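Local coordinates for protein nucleoporin NUP82 (Saccharomyces cerevisiae, PDB 3PBP) that serves as a structural constituent of the nuclear pore complex, here represented by its N-terminal domain, which contains the region that interacts with NUP116, at residues Leu370-Val375 with Ile381-Phe386. The protein carries 1 engineered substitution. Numbering follows the deposited sequence.
Sequences LGKLYV and IQQVNF
Y374 and Q383 face each other as a non-hydrogen-bonded pair of an antiparallel beta hairpin, and their side chains cross on one face of the sheet. With CG opposite the backbone N (chi1 -175°), Q383 sends its chain obliquely across to the tyrosine ring: CG lies 3.6 Å from Y374 CE1, and OE1 ends 3.0 Å from Y374 OH. Ring and amide planes are turned 44° apart, so the pair is not a flat stack. Y374 CD1 also meets CG2 of I381. A serine in place of Y374 would probably leave the methylene groups of Q383 and the methyl of I381 without the ring they pack against. On the same face K372 and N385 run side by side; the extended lysine lays its methylenes along the amide, with CG 3.4 Å from N385 ND2, while NZ reaches on to bond Q369. N385 turns its OD1 to the backbone N of M387, at the start of helix 387-399.

The other face is mostly apolar, carrying L373, V375 and V384, with Q382 the polar exception. V375 CG2 touches V384 CG2 at 3.9 Å, and L373 CB approaches CE2 of F386; L324 of strand 323-329 packs against L373, V375 and V384, joining this sheet to its neighbour. Between the two faces, L373 and V384 exchange two backbone hydrogen bonds, as do V375 and Q382. A fifth, from F386 N to G371 O (3.0 Å), extends the ladder past the strand end, and the same carbonyl oxygen sits 3.4 Å above one face of the F386 ring. G371 has a positive phi (46°), which glycine tolerates readily.

Such a hairpin, central in a four-stranded antiparallel sheet, is consistent with a beta-propeller blade: the backbone fixes the register, while long polar and amphipathic side chains lie over one face and L373, V375 and V384 pack the other against the next sheet.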
loop_
_atom_site.group_PDB
_atom_site.type_symbol
_atom_site.label_atom_id
_atom_site.label_comp_id
_atom_site.label_asym_id
_atom_site.label_seq_id
_atom_site.Cartn_x
_atom_site.Cartn_y
_atom_site.Cartn_z
ATOM N N LEU A 370 9.747 -19.246 6.586
ATOM C CA LEU A 370 9.125 -18.373 7.572
ATOM C C LEU A 370 10.153 -17.546 8.327
ATOM O O LEU A 370 11.320 -17.918 8.415
ATOM C CB LEU A 370 8.332 -19.195 8.588
ATOM C CG LEU A 370 7.199 -20.097 8.097
ATOM C CD1 LEU A 370 6.421 -20.559 9.300
ATOM C CD2 LEU A 370 6.269 -19.351 7.146
ATOM N N GLY A 371 9.706 -16.423 8.873
ATOM C CA GLY A 371 10.576 -15.555 9.650
ATOM C C GLY A 371 11.948 -15.200 9.116
ATOM O O GLY A 371 12.836 -14.865 9.903
ATOM N N LYS A 372 12.136 -15.269 7.804
ATOM C CA LYS A 372 13.421 -14.927 7.205
ATOM C C LYS A 372 13.220 -13.875 6.132
ATOM O O LYS A 372 12.291 -13.952 5.332
ATOM C CB LYS A 372 14.092 -16.151 6.584
ATOM C CG LYS A 372 14.482 -17.236 7.576
ATOM C CD LYS A 372 15.200 -18.383 6.870
ATOM C CE LYS A 372 15.449 -19.558 7.802
ATOM N NZ LYS A 372 16.146 -20.654 7.068
ATOM N N LEU A 373 14.109 -12.898 6.106
ATOM C CA LEU A 373 14.012 -11.820 5.149
ATOM C C LEU A 373 15.364 -11.569 4.500
ATOM O O LEU A 373 16.388 -11.553 5.175
ATOM C CB LEU A 373 13.534 -10.564 5.876
ATOM C CG LEU A 373 13.692 -9.223 5.177
ATOM C CD1 LEU A 373 12.706 -9.122 4.050
ATOM C CD2 LEU A 373 13.476 -8.110 6.175
ATOM N N TYR A 374 15.375 -11.389 3.186
ATOM C CA TYR A 374 16.615 -11.103 2.481
ATOM C C TYR A 374 16.702 -9.596 2.257
ATOM O O TYR A 374 15.743 -8.965 1.800
ATOM C CB TYR A 374 16.658 -11.848 1.141
ATOM C CG TYR A 374 16.928 -13.332 1.292
ATOM C CD1 TYR A 374 18.139 -13.789 1.812
ATOM C CD2 TYR A 374 15.954 -14.276 0.975
ATOM C CE1 TYR A 374 18.369 -15.146 2.021
ATOM C CE2 TYR A 374 16.172 -15.640 1.181
ATOM C CZ TYR A 374 17.380 -16.068 1.708
ATOM O OH TYR A 374 17.583 -17.412 1.955
ATOM N N VAL A 375 17.842 -9.015 2.612
ATOM C CA VAL A 375 18.033 -7.585 2.433
ATOM C C VAL A 375 19.167 -7.363 1.468
ATOM O O VAL A 375 20.298 -7.734 1.734
ATOM C CB VAL A 375 18.400 -6.881 3.737
ATOM C CG1 VAL A 375 18.462 -5.376 3.495
ATOM C CG2 VAL A 375 17.397 -7.220 4.826
ATOM N N ILE A 381 24.043 -9.509 0.166
ATOM C CA ILE A 381 22.687 -10.001 0.245
ATOM C C ILE A 381 22.779 -10.600 1.623
ATOM O O ILE A 381 23.471 -11.596 1.822
ATOM C CB ILE A 381 22.372 -11.132 -0.750
ATOM C CG1 ILE A 381 22.457 -10.623 -2.182
ATOM C CG2 ILE A 381 20.966 -11.660 -0.497
ATOM C CD1 ILE A 381 22.173 -11.701 -3.202
ATOM N N GLN A 382 22.139 -9.960 2.587
ATOM C CA GLN A 382 22.157 -10.462 3.947
ATOM C C GLN A 382 20.811 -11.109 4.209
ATOM O O GLN A 382 19.841 -10.873 3.483
ATOM C CB GLN A 382 22.395 -9.319 4.937
ATOM C CG GLN A 382 23.833 -8.842 5.010
ATOM C CD GLN A 382 23.995 -7.624 5.890
ATOM O OE1 GLN A 382 23.709 -6.505 5.474
ATOM N NE2 GLN A 382 24.440 -7.837 7.121
ATOM N N GLN A 383 20.758 -11.947 5.231
ATOM C CA GLN A 383 19.513 -12.595 5.590
ATOM C C GLN A 383 19.237 -12.390 7.065
ATOM O O GLN A 383 19.974 -12.878 7.921
ATOM C CB GLN A 383 19.549 -14.094 5.306
ATOM C CG GLN A 383 18.199 -14.748 5.574
ATOM C CD GLN A 383 18.284 -16.238 5.794
ATOM O OE1 GLN A 383 17.885 -17.038 4.937
ATOM N NE2 GLN A 383 18.807 -16.627 6.951
ATOM N N VAL A 384 18.180 -11.646 7.354
ATOM C CA VAL A 384 17.782 -11.397 8.721
ATOM C C VAL A 384 16.902 -12.583 9.097
ATOM O O VAL A 384 15.931 -12.883 8.410
ATOM C CB VAL A 384 16.983 -10.094 8.818
ATOM C CG1 VAL A 384 16.624 -9.811 10.255
ATOM C CG2 VAL A 384 17.791 -8.963 8.243
ATOM N N ASN A 385 17.256 -13.276 10.170
ATOM C CA ASN A 385 16.481 -14.428 10.601
ATOM C C ASN A 385 15.914 -14.186 11.985
ATOM O O ASN A 385 16.644 -14.241 12.969
ATOM C CB ASN A 385 17.368 -15.671 10.619
ATOM C CG ASN A 385 16.607 -16.924 11.000
ATOM O OD1 ASN A 385 16.026 -17.013 12.085
ATOM N ND2 ASN A 385 16.607 -17.907 10.105
ATOM N N PHE A 386 14.614 -13.925 12.075
ATOM C CA PHE A 386 14.025 -13.680 13.378
ATOM C C PHE A 386 13.123 -14.769 13.929
ATOM O O PHE A 386 12.197 -14.492 14.693
ATOM C CB PHE A 386 13.308 -12.330 13.407
ATOM C CG PHE A 386 12.700 -11.917 12.101
ATOM C CD1 PHE A 386 11.424 -12.315 11.755
ATOM C CD2 PHE A 386 13.392 -11.079 11.239
ATOM C CE1 PHE A 386 10.841 -11.880 10.573
ATOM C CE2 PHE A 386 12.818 -10.643 10.056
ATOM C CZ PHE A 386 11.537 -11.044 9.724
#